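Local coordinates for protein octenoyl-CoA reductase/carboxylase (Streptomyces sp., PDB 4A0S) that probably carries out the NADPH-dependent reductive carboxylation of 2-octenoyl-CoA, providing an unusual extender unit for cinnabaramide polyketide synthesis, at residues L66-A71 / L412-E417; Y25-L30 / G172-G177. All blocks are in the same frame, centred on the assembly; numbering follows the deposited sequence.

Contact 1 of 2, residues L66-A71 / L412-E417; sequences LVAVMA and LCMAPE
M414 meets the strand at two levels: its backbone N-H bonds to the carbonyl of V69, with M414 N 2.8 Å from V69 O, and its side chain runs back beside A68. Its CB presses close on V69 O, 3.0 Å away. CG stands anti to the backbone N (chi1 -160°), and the next torsion is also extended, so the chain keeps straight as far as SD. SD lies 3.8 Å from CB of A68; the turn at the last torsion then keeps CE against the same methyl. Around this end, Y176 packs on both A68 and M414.

Strand 64-73 belongs to the GroES-like part of this medium-chain dehydrogenase/reductase fold, and the chain returns to it after the Rossmann portion. M70 and A71 form a classic beta bulge opposite S118, and the carbonyls of V69 and M70 both serve the returning segment. M70 O is gripped twice: A415 N comes in the carbonyl plane on a lone pair at 3.0 Å, while C413 N, at 2.8 Å, sits 45° above that plane. A71 and L412 lie just beyond, as an antiparallel non-hydrogen-bonded pair.

Sulfur and methyl groups pack around these bonds. M70, bent at its second and third torsions, brings CE to within 3.6 Å of A415 CB and SD near M414 CB; the two methionine side chains cross obliquely. C413 contributes its SG, which meets CG1 of V69 at 3.8 Å.

Contact 2 of 2, residues Y25-L30 / G172-G177; sequences YLALHL and GLAEYG
Y25 sets its ring against A174 and Y176, where strand 24-31, of an antiparallel sheet, runs antiparallel to 172-177 of the GroES-like fold. A single bridge, A27 with A174, marks the pairing; L173 centres an inverse gamma turn beside it. L28 N bonds to L173 O (2.7 Å) and E175 N to L26 O (2.9 Å).

The tight part is aromatic. CG of Y25 sits between the backbone N and the carbonyl carbon (chi1 64°); one face of the ring lies under Y176 CB, a CH-pi contact 4.2 Å from the centroid. Its CE2 edge meets the A174 methyl at 3.5 Å, and the Y176 ring turns its own edge toward the Y25 face, planes 73° apart. An alanine in place of Y25 would probably open a gap beneath Y176 CB and beside the A174 methyl, giving the Y176 side chain more freedom to shift.

L26 and E175, both partly exposed, make the looser side: besides the backbone bond their side chains touch only lightly, L26 CB lying 3.9 Å from E175 CG.

Overall arrangement
Contacts 1 and 2 lie about 10 Å apart, centre to centre, and meet through neighbouring strands 64-73 and 176-180: V69 N probably bonds to E175 O, and V67 O to G177 N. Contact 1 is wholly buried and ties the chain's late return, 412-417, to the domain's sheet; contact 2 brings an early strand of a different sheet, 24-31, to the segment leading into 176-180, and is buried except around L26 and E175. Their chemistry differs accordingly. Sulfur-bearing side chains fill in around a bulge in contact 1, whereas contact 2 relies on a tyrosine pair and leucines. Y176, part of contact 2, also reaches the M414 side chain of contact 1.

Contact 1 of 2, residues L66-A71 / L412-E417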
ATOM      1  N   LEU A  66       1.185  33.670 -15.268  1.00 14.88           N
ATOM      2  CA  LEU A  66       0.445  34.774 -14.715  1.00 15.08           C
ATOM      3  C   LEU A  66      -0.972  34.506 -15.113  1.00 15.10           C
ATOM      4  O   LEU A  66      -1.264  34.355 -16.289  1.00 15.27           O
ATOM      5  CB  LEU A  66       0.926  36.089 -15.292  1.00 15.54           C
ATOM      6  CG  LEU A  66       0.221  37.324 -14.746  1.00 15.86           C
ATOM      7  CD1 LEU A  66       0.476  37.521 -13.234  1.00 15.74           C
ATOM      8  CD2 LEU A  66       0.758  38.480 -15.561  1.00 16.39           C
ATOM      9  N   VAL A  67      -1.843  34.446 -14.123  1.00 14.97           N
ATOM     10  CA  VAL A  67      -3.245  34.166 -14.348  1.00 15.02           C
ATOM     11  C   VAL A  67      -4.003  35.449 -14.063  1.00 15.37           C
ATOM     12  O   VAL A  67      -3.753  36.069 -13.038  1.00 15.40           O
ATOM     13  CB  VAL A  67      -3.733  33.068 -13.367  1.00 14.68           C
ATOM     14  CG1 VAL A  67      -5.243  32.856 -13.459  1.00 14.79           C
ATOM     15  CG2 VAL A  67      -2.985  31.778 -13.622  1.00 14.40           C
ATOM     16  N   ALA A  68      -4.883  35.854 -14.987  1.00 15.71           N
ATOM     17  CA  ALA A  68      -5.877  36.889 -14.702  1.00 16.09           C
ATOM     18  C   ALA A  68      -6.922  36.148 -13.903  1.00 15.88           C
ATOM     19  O   ALA A  68      -7.632  35.311 -14.441  1.00 15.83           O
ATOM     20  CB  ALA A  68      -6.493  37.453 -15.990  1.00 16.75           C
ATOM     21  N   VAL A  69      -6.986  36.432 -12.611  1.00 15.80           N
ATOM     22  CA  VAL A  69      -7.836  35.678 -11.715  1.00 15.61           C
ATOM     23  C   VAL A  69      -9.285  36.143 -11.830  1.00 15.99           C
ATOM     24  O   VAL A  69      -9.606  37.300 -11.554  1.00 16.36           O
ATOM     25  CB  VAL A  69      -7.372  35.812 -10.265  1.00 15.47           C
ATOM     26  CG1 VAL A  69      -8.283  35.013  -9.345  1.00 15.35           C
ATOM     27  CG2 VAL A  69      -5.929  35.351 -10.123  1.00 15.17           C
ATOM     28  N   MET A  70     -10.158  35.222 -12.201  1.00 15.95           N
ATOM     29  CA  MET A  70     -11.553  35.564 -12.390  1.00 16.35           C
ATOM     30  C   MET A  70     -12.307  35.508 -11.084  1.00 16.36           C
ATOM     31  O   MET A  70     -13.097  36.392 -10.778  1.00 16.76           O
ATOM     32  CB  MET A  70     -12.163  34.647 -13.439  1.00 16.53           C
ATOM     33  CG  MET A  70     -11.639  34.974 -14.834  1.00 18.18           C
ATOM     34  SD  MET A  70     -12.076  36.650 -15.353  1.00 20.93           S
ATOM     35  CE  MET A  70     -13.809  36.414 -15.671  1.00 23.17           C
ATOM     36  N   ALA A  71     -12.015  34.474 -10.304  1.00 15.98           N
ATOM     37  CA  ALA A  71     -12.635  34.268  -9.023  1.00 16.00           C
ATOM     38  C   ALA A  71     -11.666  33.470  -8.166  1.00 15.59           C
ATOM     39  O   ALA A  71     -10.808  32.741  -8.686  1.00 15.28           O
ATOM     40  CB  ALA A  71     -13.944  33.516  -9.191  1.00 16.18           C
ATOM     41  N   LEU A 412     -15.291  36.877  -6.356  1.00 19.32           N
ATOM     42  CA  LEU A 412     -15.024  37.315  -7.706  1.00 19.59           C
ATOM     43  C   LEU A 412     -13.819  38.224  -7.611  1.00 19.85           C
ATOM     44  O   LEU A 412     -13.691  39.006  -6.669  1.00 20.17           O
ATOM     45  CB  LEU A 412     -16.210  38.081  -8.297  1.00 20.16           C
ATOM     46  CG  LEU A 412     -17.531  37.329  -8.376  1.00 20.15           C
ATOM     47  CD1 LEU A 412     -18.690  38.287  -8.740  1.00 21.82           C
ATOM     48  CD2 LEU A 412     -17.440  36.121  -9.315  1.00 20.10           C
ATOM     49  N   CYS A 413     -12.913  38.095  -8.564  1.00 19.62           N
ATOM     50  CA  CYS A 413     -11.753  38.943  -8.564  1.00 19.87           C
ATOM     51  C   CYS A 413     -11.877  39.831  -9.765  1.00 20.37           C
ATOM     52  O   CYS A 413     -12.477  40.908  -9.683  1.00 20.91           O
ATOM     53  CB  CYS A 413     -10.489  38.096  -8.577  1.00 19.48           C
ATOM     54  SG  CYS A 413     -10.394  37.137  -7.067  1.00 19.10           S
ATOM     55  N   MET A 414     -11.362  39.373 -10.890  1.00 20.14           N
ATOM     56  CA  MET A 414     -11.533  40.114 -12.110  1.00 21.07           C
ATOM     57  C   MET A 414     -12.930  39.925 -12.698  1.00 21.15           C
ATOM     58  O   MET A 414     -13.417  40.811 -13.382  1.00 21.54           O
ATOM     59  CB  MET A 414     -10.459  39.743 -13.120  1.00 20.78           C
ATOM     60  CG  MET A 414     -10.261  40.778 -14.202  1.00 22.65           C
ATOM     61  SD  MET A 414      -8.996  40.179 -15.312  1.00 23.32           S
ATOM     62  CE  MET A 414      -7.532  40.748 -14.434  1.00 21.11           C
ATOM     63  N   ALA A 415     -13.583  38.789 -12.439  1.00 20.75           N
ATOM     64  CA  ALA A 415     -14.932  38.562 -12.986  1.00 21.01           C
ATOM     65  C   ALA A 415     -15.866  39.675 -12.495  1.00 21.53           C
ATOM     66  O   ALA A 415     -16.013  39.856 -11.291  1.00 20.87           O
ATOM     67  CB  ALA A 415     -15.462  37.205 -12.586  1.00 20.21           C
ATOM     68  N   PRO A 416     -16.462  40.444 -13.432  1.00 22.52           N
ATOM     69  CA  PRO A 416     -17.243  41.620 -13.041  1.00 23.30           C
ATOM     70  C   PRO A 416     -18.619  41.262 -12.486  1.00 23.59           C
ATOM     71  O   PRO A 416     -19.302  42.098 -11.901  1.00 24.14           O
ATOM     72  CB  PRO A 416     -17.363  42.422 -14.354  1.00 23.84           C
ATOM     73  CG  PRO A 416     -17.266  41.404 -15.430  1.00 23.87           C
ATOM     74  CD  PRO A 416     -16.336  40.321 -14.900  1.00 22.50           C
ATOM     75  N   GLU A 417     -19.037  40.030 -12.687  1.00 23.57           N
ATOM     76  CA  GLU A 417     -20.346  39.616 -12.215  1.00 24.27           C
ATOM     77  C   GLU A 417     -20.376  38.109 -12.108  1.00 23.67           C
ATOM     78  O   GLU A 417     -19.537  37.422 -12.696  1.00 23.20           O
ATOM     79  CB  GLU A 417     -21.445  40.128 -13.167  1.00 25.02           C
ATOM     80  CG  GLU A 417     -21.389  39.513 -14.562  1.00 27.91           C
ATOM     81  CD  GLU A 417     -21.807  40.483 -15.664  1.00 30.74           C
ATOM     82  OE1 GLU A 417     -22.571  41.416 -15.387  1.00 32.73           O
ATOM     83  OE2 GLU A 417     -21.351  40.314 -16.812  1.00 32.43           O
TER

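Contact 2 of 2, residues Y25-L30 / G172-G177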
ATOM      1  N   TYR A  25      -1.341  45.557  -9.735  1.00 21.22           N
ATOM      2  CA  TYR A  25      -2.668  45.004  -9.795  1.00 20.49           C
ATOM      3  C   TYR A  25      -3.343  45.093  -8.455  1.00 20.68           C
ATOM      4  O   TYR A  25      -2.676  45.208  -7.428  1.00 21.52           O
ATOM      5  CB  TYR A  25      -2.648  43.570 -10.326  1.00 18.87           C
ATOM      6  CG  TYR A  25      -1.927  42.582  -9.461  1.00 18.03           C
ATOM      7  CD1 TYR A  25      -0.575  42.361  -9.635  1.00 17.11           C
ATOM      8  CD2 TYR A  25      -2.602  41.851  -8.482  1.00 16.90           C
ATOM      9  CE1 TYR A  25       0.104  41.451  -8.875  1.00 18.30           C
ATOM     10  CE2 TYR A  25      -1.921  40.924  -7.690  1.00 16.05           C
ATOM     11  CZ  TYR A  25      -0.568  40.737  -7.896  1.00 16.67           C
ATOM     12  OH  TYR A  25       0.143  39.836  -7.150  1.00 17.35           O
ATOM     13  N   LEU A  26      -4.670  45.041  -8.485  1.00 21.16           N
ATOM     14  CA  LEU A  26      -5.492  45.058  -7.274  1.00 21.21           C
ATOM     15  C   LEU A  26      -5.378  43.723  -6.541  1.00 19.31           C
ATOM     16  O   LEU A  26      -5.527  42.645  -7.131  1.00 18.89           O
ATOM     17  CB  LEU A  26      -6.948  45.354  -7.633  1.00 22.17           C
ATOM     18  CG  LEU A  26      -7.964  45.577  -6.507  1.00 22.71           C
ATOM     19  CD1 LEU A  26      -7.542  46.762  -5.660  1.00 25.58           C
ATOM     20  CD2 LEU A  26      -9.349  45.807  -7.089  1.00 22.78           C
ATOM     21  N   ALA A  27      -5.104  43.792  -5.253  1.00 18.95           N
ATOM     22  CA  ALA A  27      -4.917  42.571  -4.479  1.00 18.12           C
ATOM     23  C   ALA A  27      -5.413  42.720  -3.062  1.00 18.42           C
ATOM     24  O   ALA A  27      -5.196  43.752  -2.426  1.00 19.26           O
ATOM     25  CB  ALA A  27      -3.450  42.183  -4.463  1.00 17.34           C
ATOM     26  N   LEU A  28      -6.063  41.665  -2.582  1.00 17.50           N
ATOM     27  CA  LEU A  28      -6.331  41.501  -1.176  1.00 18.04           C
ATOM     28  C   LEU A  28      -5.012  41.081  -0.583  1.00 17.96           C
ATOM     29  O   LEU A  28      -4.441  40.072  -0.993  1.00 17.24           O
ATOM     30  CB  LEU A  28      -7.377  40.415  -0.936  1.00 17.58           C
ATOM     31  CG  LEU A  28      -7.900  40.361   0.501  1.00 18.72           C
ATOM     32  CD1 LEU A  28      -8.804  41.577   0.825  1.00 19.05           C
ATOM     33  CD2 LEU A  28      -8.614  39.049   0.728  1.00 18.39           C
ATOM     34  N   HIS A  29      -4.511  41.868   0.364  1.00 18.76           N
ATOM     35  CA  HIS A  29      -3.210  41.563   0.930  1.00 18.79           C
ATOM     36  C   HIS A  29      -3.087  41.988   2.365  1.00 20.19           C
ATOM     37  O   HIS A  29      -3.927  42.728   2.902  1.00 20.87           O
ATOM     38  CB  HIS A  29      -2.105  42.229   0.109  1.00 18.75           C
ATOM     39  CG  HIS A  29      -2.152  43.722   0.144  1.00 20.42           C
ATOM     40  ND1 HIS A  29      -3.018  44.453  -0.642  1.00 19.07           N
ATOM     41  CD2 HIS A  29      -1.443  44.619   0.869  1.00 21.76           C
ATOM     42  CE1 HIS A  29      -2.840  45.741  -0.398  1.00 22.17           C
ATOM     43  NE2 HIS A  29      -1.887  45.869   0.510  1.00 21.49           N
ATOM     44  N   LEU A  30      -2.018  41.503   2.975  1.00 20.57           N
ATOM     45  CA  LEU A  30      -1.629  41.937   4.296  1.00 22.15           C
ATOM     46  C   LEU A  30      -0.366  42.756   4.164  1.00 23.43           C
ATOM     47  O   LEU A  30       0.334  42.695   3.136  1.00 22.69           O
ATOM     48  CB  LEU A  30      -1.390  40.732   5.187  1.00 21.66           C
ATOM     49  CG  LEU A  30      -2.574  39.768   5.295  1.00 20.82           C
ATOM     50  CD1 LEU A  30      -2.060  38.494   5.903  1.00 19.71           C
ATOM     51  CD2 LEU A  30      -3.711  40.367   6.109  1.00 21.36           C
ATOM     52  N   GLY A 172      -4.274  34.252  -5.070  1.00 16.84           N
ATOM     53  CA  GLY A 172      -5.388  34.398  -5.986  1.00 16.90           C
ATOM     54  C   GLY A 172      -6.469  35.389  -5.600  1.00 17.17           C
ATOM     55  O   GLY A 172      -7.383  35.616  -6.384  1.00 17.28           O
ATOM     56  N   LEU A 173      -6.392  35.969  -4.406  1.00 17.33           N
ATOM     57  CA  LEU A 173      -7.387  36.984  -4.037  1.00 17.65           C
ATOM     58  C   LEU A 173      -6.954  38.352  -4.561  1.00 17.89           C
ATOM     59  O   LEU A 173      -6.629  39.275  -3.817  1.00 18.24           O
ATOM     60  CB  LEU A 173      -7.656  36.981  -2.544  1.00 17.77           C
ATOM     61  CG  LEU A 173      -8.535  35.802  -2.119  1.00 17.63           C
ATOM     62  CD1 LEU A 173      -8.375  35.554  -0.648  1.00 17.69           C
ATOM     63  CD2 LEU A 173      -9.984  36.070  -2.446  1.00 17.95           C
ATOM     64  N   ALA A 174      -6.941  38.451  -5.878  1.00 18.09           N
ATOM     65  CA  ALA A 174      -6.377  39.593  -6.567  1.00 18.51           C
ATOM     66  C   ALA A 174      -6.830  39.447  -7.990  1.00 18.64           C
ATOM     67  O   ALA A 174      -7.408  38.428  -8.349  1.00 19.19           O
ATOM     68  CB  ALA A 174      -4.853  39.537  -6.507  1.00 17.97           C
ATOM     69  N   GLU A 175      -6.536  40.443  -8.806  1.00 18.55           N
ATOM     70  CA  GLU A 175      -6.926  40.398 -10.197  1.00 19.25           C
ATOM     71  C   GLU A 175      -5.963  39.519 -10.980  1.00 18.54           C
ATOM     72  O   GLU A 175      -6.320  38.997 -12.021  1.00 18.97           O
ATOM     73  CB  GLU A 175      -6.983  41.803 -10.770  1.00 19.90           C
ATOM     74  CG  GLU A 175      -8.097  42.645 -10.137  1.00 21.13           C
ATOM     75  CD  GLU A 175      -8.565  43.771 -11.042  1.00 24.48           C
ATOM     76  OE1 GLU A 175      -7.727  44.395 -11.708  1.00 24.21           O
ATOM     77  OE2 GLU A 175      -9.784  44.026 -11.101  1.00 26.79           O
ATOM     78  N   TYR A 176      -4.758  39.346 -10.460  1.00 18.13           N
ATOM     79  CA  TYR A 176      -3.805  38.434 -11.069  1.00 17.82           C
ATOM     80  C   TYR A 176      -3.200  37.598 -10.004  1.00 17.47           C
ATOM     81  O   TYR A 176      -3.098  38.020  -8.855  1.00 17.61           O
ATOM     82  CB  TYR A 176      -2.681  39.185 -11.793  1.00 18.05           C
ATOM     83  CG  TYR A 176      -3.181  39.975 -12.958  1.00 19.09           C
ATOM     84  CD1 TYR A 176      -3.598  41.290 -12.782  1.00 20.47           C
ATOM     85  CD2 TYR A 176      -3.243  39.422 -14.238  1.00 19.09           C
ATOM     86  CE1 TYR A 176      -4.064  42.037 -13.827  1.00 20.31           C
ATOM     87  CE2 TYR A 176      -3.733  40.167 -15.307  1.00 19.92           C
ATOM     88  CZ  TYR A 176      -4.138  41.486 -15.076  1.00 20.87           C
ATOM     89  OH  TYR A 176      -4.637  42.285 -16.076  1.00 22.05           O
ATOM     90  N   GLY A 177      -2.755  36.414 -10.406  1.00 17.22           N
ATOM     91  CA  GLY A 177      -2.089  35.488  -9.506  1.00 16.98           C
ATOM     92  C   GLY A 177      -0.867  35.012 -10.261  1.00 16.90           C
ATOM     93  O   GLY A 177      -0.885  34.916 -11.495  1.00 16.94           O
TER